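PDB 3KKF: putative antibiotic biosynthesis monooxygenase, which is of unconfirmed function but probably acts as a monooxygenase of the antibiotic biosynthesis type, and binds calcium ions. Local coordinates for residues 66-69 against 70-73; 74-77 against 78-81. One frame throughout, in Å; residues are numbered along the deposited sequence. Where two conformers were deposited one is given.

Both contacts are local, each made within one run of eight residues, and together they follow the chain through the helical crossing between strand 54-61 and strand 87-97. Interaction 1 comes first and lies on the last turns of helix 64-71 and the corner after it. Interaction 2 takes over at Pro74 and runs along helix 74-83. Neither closes a long loop, since each joins adjoining residues, and they neither nest nor cross; the corner at Thr73 links the two helices. At the seam, His70 O packs on Phe76 CB at 3.3 Å, and the rings of the same two residues meet. Both contacts reach helix 19-36, and interaction 1 also touches strand 40-48.

Interaction 1: 66-69 against 70-73; sequences AYKS and HIAT. With ACT (acetate ion), chain D.
His70 N donates to Ala66 O at 2.9 Å and Ile71 N to Tyr67 O at 3.1 Å, both in alpha-helical i to i+4 spacing, and such main-chain bonds carry much of the contact between 66-69 and 70-73. At Ala72 the pattern weakens: its N holds Lys68 O weakly and is better placed on Ser69 O, 3.1 Å away, in an i to i+3 bond that comes in from above the carbonyl plane.

At the corner, His70 O is gripped twice by Thr73, through its N and, in the carbonyl plane, through OG1 at 2.8 Å. That hydroxyl also caps Phe76 N, making Thr73 the N-cap of the next helix.

Apolar packing is centred on Ile71. Its CG2 meets Tyr67 CE1 at 3.7 Å, approaching the ring obliquely, while CD1 runs alongside Lys68 CD at 4.1 Å. The phenol gets there with CG anti to the main-chain nitrogen (chi1 171°), which swings the ring's far end back toward Ile71.

The imidazole of His70 is held at both nitrogens. NE2 donates to acetate OXT at 2.8 Å, the ion lying at the ring edge, and ND1 is hydrogen-bonded to Glu37; the acetate probably came from the crystallisation liquor.

Around these bonds, Tyr67 stacks edge-to-face with Tyr61 and reaches Arg8 through OH, whereas His70 is buried against Glu29 and Ser33 of helix 19-36 and Val40 and Leu43 of strand 40-48.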
ATOM      1  N   ALA A  66     -19.722  -0.163  -1.432  1.00 11.93           N
ATOM      2  CA  ALA A  66     -19.114   0.274  -0.174  1.00 11.24           C
ATOM      3  C   ALA A  66     -18.366   1.585  -0.350  1.00 10.49           C
ATOM      4  O   ALA A  66     -18.409   2.461   0.509  1.00 10.61           O
ATOM      5  CB  ALA A  66     -18.193  -0.816   0.417  1.00 12.26           C
ATOM      6  N   TYR A  67     -17.650   1.719  -1.458  1.00 10.54           N
ATOM      7  CA  TYR A  67     -16.925   2.941  -1.762  1.00 10.58           C
ATOM      8  C   TYR A  67     -17.893   4.141  -1.929  1.00 10.98           C
ATOM      9  O   TYR A  67     -17.688   5.211  -1.373  1.00 11.21           O
ATOM     10  CB  TYR A  67     -16.057   2.749  -3.033  1.00 11.39           C
ATOM     11  CG  TYR A  67     -15.452   4.057  -3.498  1.00 11.64           C
ATOM     12  CD1 TYR A  67     -14.466   4.678  -2.765  1.00 14.57           C
ATOM     13  CD2 TYR A  67     -15.907   4.686  -4.650  1.00 13.72           C
ATOM     14  CE1 TYR A  67     -13.929   5.876  -3.159  1.00 16.10           C
ATOM     15  CE2 TYR A  67     -15.374   5.889  -5.052  1.00 15.97           C
ATOM     16  CZ  TYR A  67     -14.376   6.478  -4.296  1.00 16.27           C
ATOM     17  OH  TYR A  67     -13.823   7.684  -4.682  1.00 17.95           O
ATOM     18  N   LYS A  68     -18.961   3.941  -2.707  1.00 11.44           N
ATOM     19  CA  LYS A  68     -19.922   5.011  -2.920  0.50 11.99           C
ATOM     20  C   LYS A  68     -20.589   5.411  -1.611  1.00 11.43           C
ATOM     21  O   LYS A  68     -20.800   6.608  -1.370  1.00 12.60           O
ATOM     22  CB  LYS A  68     -20.944   4.659  -4.009  0.50 12.85           C
ATOM     23  CG  LYS A  68     -20.332   4.588  -5.359  0.50 14.87           C
ATOM     24  CD  LYS A  68     -19.567   5.846  -5.690  0.50 18.26           C
ATOM     25  CE  LYS A  68     -19.024   5.804  -7.057  0.50 20.24           C
ATOM     26  NZ  LYS A  68     -20.119   5.707  -8.017  0.50 22.47           N
ATOM     27  N   SER A  69     -20.882   4.457  -0.752  1.00 10.95           N
ATOM     28  CA  SER A  69     -21.452   4.789   0.556  1.00 11.12           C
ATOM     29  C   SER A  69     -20.429   5.606   1.412  1.00 10.44           C
ATOM     30  O   SER A  69     -20.787   6.608   2.056  1.00 10.93           O
ATOM     31  CB  SER A  69     -21.868   3.523   1.307  1.00 11.61           C
ATOM     32  OG  SER A  69     -22.471   3.830   2.559  1.00 12.39           O
ATOM     33  N   HIS A  70     -19.173   5.168   1.394  1.00  9.73           N
ATOM     34  CA  HIS A  70     -18.109   5.837   2.127  1.00  9.82           C
ATOM     35  C   HIS A  70     -17.981   7.333   1.782  1.00  9.95           C
ATOM     36  O   HIS A  70     -17.884   8.179   2.689  1.00 10.45           O
ATOM     37  CB  HIS A  70     -16.776   5.114   1.855  1.00  9.71           C
ATOM     38  CG  HIS A  70     -15.577   5.806   2.418  1.00  9.76           C
ATOM     39  ND1 HIS A  70     -15.352   5.928   3.773  1.00  9.66           N
ATOM     40  CD2 HIS A  70     -14.514   6.396   1.803  1.00 10.01           C
ATOM     41  CE1 HIS A  70     -14.218   6.576   3.955  1.00 10.84           C
ATOM     42  NE2 HIS A  70     -13.690   6.865   2.781  1.00 11.10           N
ATOM     43  N   ILE A  71     -18.000   7.664   0.487  1.00 10.39           N
ATOM     44  CA  ILE A  71     -17.815   9.055   0.095  1.00 11.73           C
ATOM     45  C   ILE A  71     -19.059   9.931   0.330  1.00 11.96           C
ATOM     46  O   ILE A  71     -18.984  11.151   0.165  1.00 13.45           O
ATOM     47  CB  ILE A  71     -17.237   9.202  -1.324  1.00 11.89           C
ATOM     48  CG1 ILE A  71     -18.253   8.761  -2.398  1.00 12.82           C
ATOM     49  CG2 ILE A  71     -15.907   8.473  -1.417  1.00 13.08           C
ATOM     50  CD1 ILE A  71     -17.753   8.982  -3.862  1.00 14.93           C
ATOM     51  N   ALA A  72     -20.178   9.323   0.722  1.00 12.20           N
ATOM     52  CA  ALA A  72     -21.378  10.062   1.131  1.00 12.16           C
ATOM     53  C   ALA A  72     -21.465  10.273   2.655  1.00 11.97           C
ATOM     54  O   ALA A  72     -22.370  10.987   3.144  1.00 13.17           O
ATOM     55  CB  ALA A  72     -22.624   9.326   0.650  1.00 12.90           C
ATOM     56  N   THR A  73     -20.534   9.693   3.420  1.00 11.38           N
ATOM     57  CA  THR A  73     -20.615   9.797   4.882  1.00 11.31           C
ATOM     58  C   THR A  73     -20.246  11.204   5.411  1.00 11.30           C
ATOM     59  O   THR A  73     -19.434  11.932   4.785  1.00 12.15           O
ATOM     60  CB  THR A  73     -19.708   8.788   5.598  1.00 11.03           C
ATOM     61  OG1 THR A  73     -18.339   9.096   5.325  1.00 11.21           O
ATOM     62  CG2 THR A  73     -20.032   7.363   5.246  1.00 10.95           C
TER
HETATM   63  C   ACT D 203     -10.206   8.366   2.482  1.00 18.47           C
HETATM   64  O   ACT D 203     -10.320   8.415   1.258  1.00 19.14           O
HETATM   65  OXT ACT D 203     -11.214   8.086   3.132  1.00 17.38           O
HETATM   66  CH3 ACT D 203      -8.909   8.610   3.145  1.00 19.13           C

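Interaction 2: 74-77 against 78-81; sequences PHFK and KYKE
Side chains three and four residues apart on a single alpha-helix, 74-83, make this contact, which lies on the surface of a ferredoxin-like alpha+beta domain of the dimeric alpha-beta barrel clan. Four successive i to i+4 bonds form its frame, from Lys78 N to Pro74 O through to Glu81 N to Lys77 O. The third, Lys80 N to Phe76 O at 2.8 Å, is nearly straight at hydrogen (168°); Tyr79 N to His75 O is equally straight but stretched to 3.3 Å.

The aromatic part is built round Phe76. Its CE1 lies at the edge of the Tyr79 ring, 4.1 Å from CD2, but Tyr79 sits obliquely to the Phe76 ring. On another part of that ring, CE2 touches Lys80 CB at 4.0 Å, and the lysine continues beside the phenyl group, pointing the same way. Beyond the segments, His75 packs on helix 19-36 and its NE2 is hydrogen-bonded to Glu37, Lys78 forms a salt bridge with Glu28, and Tyr79 OH pairs with Tyr22 OH.

Lys77 and Glu81 meet on the exposed side. A trans first torsion (chi1 -180°) and an extended chain lay the lysine's CG and CE against the carboxylate, CE 3.4 Å from Glu81 OE2. The bend at chi4 (76°) places only the ammonium, and the salt bridge from Lys77 NZ to Glu81 OE2 spans 3.5 Å.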
ATOM      1  N   PRO A  74     -20.824  11.595   6.575  1.00 11.87           N
ATOM      2  CA  PRO A  74     -20.438  12.878   7.129  1.00 11.95           C
ATOM      3  C   PRO A  74     -18.944  12.954   7.478  1.00 11.75           C
ATOM      4  O   PRO A  74     -18.336  14.028   7.349  1.00 12.61           O
ATOM      5  CB  PRO A  74     -21.306  12.991   8.372  1.00 12.70           C
ATOM      6  CG  PRO A  74     -22.501  12.200   8.062  1.00 13.20           C
ATOM      7  CD  PRO A  74     -22.003  11.038   7.274  1.00 12.26           C
ATOM      8  N   HIS A  75     -18.348  11.850   7.915  1.00 11.86           N
ATOM      9  CA  HIS A  75     -16.930  11.889   8.269  1.00 11.53           C
ATOM     10  C   HIS A  75     -16.044  12.080   7.024  1.00 11.40           C
ATOM     11  O   HIS A  75     -15.087  12.832   7.064  1.00 11.29           O
ATOM     12  CB  HIS A  75     -16.502  10.698   9.140  1.00 11.45           C
ATOM     13  CG  HIS A  75     -16.817   9.356   8.574  1.00 11.29           C
ATOM     14  ND1 HIS A  75     -18.044   8.736   8.750  1.00 11.78           N
ATOM     15  CD2 HIS A  75     -16.053   8.491   7.871  1.00 10.89           C
ATOM     16  CE1 HIS A  75     -18.012   7.543   8.185  1.00 11.60           C
ATOM     17  NE2 HIS A  75     -16.814   7.370   7.646  1.00 11.56           N
ATOM     18  N   PHE A  76     -16.358  11.408   5.917  1.00 11.26           N
ATOM     19  CA  PHE A  76     -15.606  11.654   4.687  1.00 11.89           C
ATOM     20  C   PHE A  76     -15.784  13.117   4.252  1.00 11.91           C
ATOM     21  O   PHE A  76     -14.822  13.763   3.846  1.00 12.83           O
ATOM     22  CB  PHE A  76     -16.035  10.718   3.550  1.00 11.95           C
ATOM     23  CG  PHE A  76     -15.241  10.931   2.308  1.00 12.16           C
ATOM     24  CD1 PHE A  76     -13.952  10.447   2.215  1.00 11.55           C
ATOM     25  CD2 PHE A  76     -15.742  11.705   1.269  1.00 12.41           C
ATOM     26  CE1 PHE A  76     -13.195  10.675   1.091  1.00 12.89           C
ATOM     27  CE2 PHE A  76     -14.970  11.936   0.130  1.00 13.64           C
ATOM     28  CZ  PHE A  76     -13.703  11.417   0.058  1.00 13.71           C
ATOM     29  N   LYS A  77     -17.008  13.638   4.342  1.00 12.85           N
ATOM     30  CA  LYS A  77     -17.332  15.051   3.974  0.50 13.59           C
ATOM     31  C   LYS A  77     -16.468  16.042   4.764  1.00 13.65           C
ATOM     32  O   LYS A  77     -15.946  17.015   4.222  1.00 13.53           O
ATOM     33  CB  LYS A  77     -18.839  15.343   4.265  0.50 14.17           C
ATOM     34  CG  LYS A  77     -19.350  16.809   3.916  0.50 16.02           C
ATOM     35  CD  LYS A  77     -20.816  17.036   4.418  0.50 17.78           C
ATOM     36  CE  LYS A  77     -21.477  18.270   3.806  0.50 19.59           C
ATOM     37  NZ  LYS A  77     -21.894  18.038   2.384  0.50 21.24           N
ATOM     38  N   LYS A  78     -16.375  15.802   6.063  1.00 12.71           N
ATOM     39  CA  LYS A  78     -15.586  16.696   6.937  1.00 12.40           C
ATOM     40  C   LYS A  78     -14.134  16.738   6.435  1.00 12.11           C
ATOM     41  O   LYS A  78     -13.545  17.805   6.323  1.00 12.36           O
ATOM     42  CB  LYS A  78     -15.606  16.206   8.393  1.00 12.56           C
ATOM     43  CG  LYS A  78     -14.689  17.040   9.315  1.00 12.53           C
ATOM     44  CD  LYS A  78     -14.715  16.605  10.720  1.00 12.47           C
ATOM     45  CE  LYS A  78     -13.754  17.455  11.548  1.00 12.96           C
ATOM     46  NZ  LYS A  78     -13.659  17.028  12.963  1.00 14.63           N
ATOM     47  N   TYR A  79     -13.560  15.564   6.164  1.00 11.69           N
ATOM     48  CA  TYR A  79     -12.203  15.466   5.644  1.00 12.09           C
ATOM     49  C   TYR A  79     -12.042  16.130   4.277  1.00 12.56           C
ATOM     50  O   TYR A  79     -11.117  16.920   4.066  1.00 12.47           O
ATOM     51  CB  TYR A  79     -11.804  13.980   5.559  1.00 12.07           C
ATOM     52  CG  TYR A  79     -10.625  13.685   4.679  1.00 11.83           C
ATOM     53  CD1 TYR A  79      -9.342  14.064   5.026  1.00 13.34           C
ATOM     54  CD2 TYR A  79     -10.784  12.964   3.508  1.00 12.79           C
ATOM     55  CE1 TYR A  79      -8.256  13.798   4.190  1.00 12.90           C
ATOM     56  CE2 TYR A  79      -9.698  12.674   2.696  1.00 14.65           C
ATOM     57  CZ  TYR A  79      -8.446  13.099   3.030  1.00 14.36           C
ATOM     58  OH  TYR A  79      -7.368  12.819   2.223  1.00 16.11           O
ATOM     59  N   LYS A  80     -12.924  15.792   3.334  1.00 14.16           N
ATOM     60  CA  LYS A  80     -12.819  16.313   1.968  1.00 15.85           C
ATOM     61  C   LYS A  80     -12.944  17.856   1.952  1.00 16.37           C
ATOM     62  O   LYS A  80     -12.146  18.542   1.309  1.00 17.49           O
ATOM     63  CB  LYS A  80     -13.895  15.629   1.064  1.00 17.09           C
ATOM     64  CG  LYS A  80     -13.771  15.934  -0.448  1.00 21.22           C
ATOM     65  CD  LYS A  80     -12.543  15.258  -1.080  1.00 24.68           C
ATOM     66  CE  LYS A  80     -12.497  15.504  -2.604  1.00 26.47           C
ATOM     67  NZ  LYS A  80     -11.229  15.057  -3.236  1.00 27.94           N
ATOM     68  N   GLU A  81     -13.921  18.389   2.667  1.00 16.99           N
ATOM     69  CA  GLU A  81     -14.120  19.862   2.754  1.00 18.16           C
ATOM     70  C   GLU A  81     -13.017  20.556   3.570  1.00 17.39           C
ATOM     71  O   GLU A  81     -12.524  21.647   3.188  1.00 18.32           O
ATOM     72  CB  GLU A  81     -15.500  20.178   3.343  1.00 19.43           C
ATOM     73  CG  GLU A  81     -16.632  19.731   2.436  1.00 22.83           C
ATOM     74  CD  GLU A  81     -18.045  20.068   2.951  1.00 27.45           C
ATOM     75  OE1 GLU A  81     -18.229  20.491   4.130  1.00 29.15           O
ATOM     76  OE2 GLU A  81     -18.984  19.891   2.148  1.00 31.91           O
TER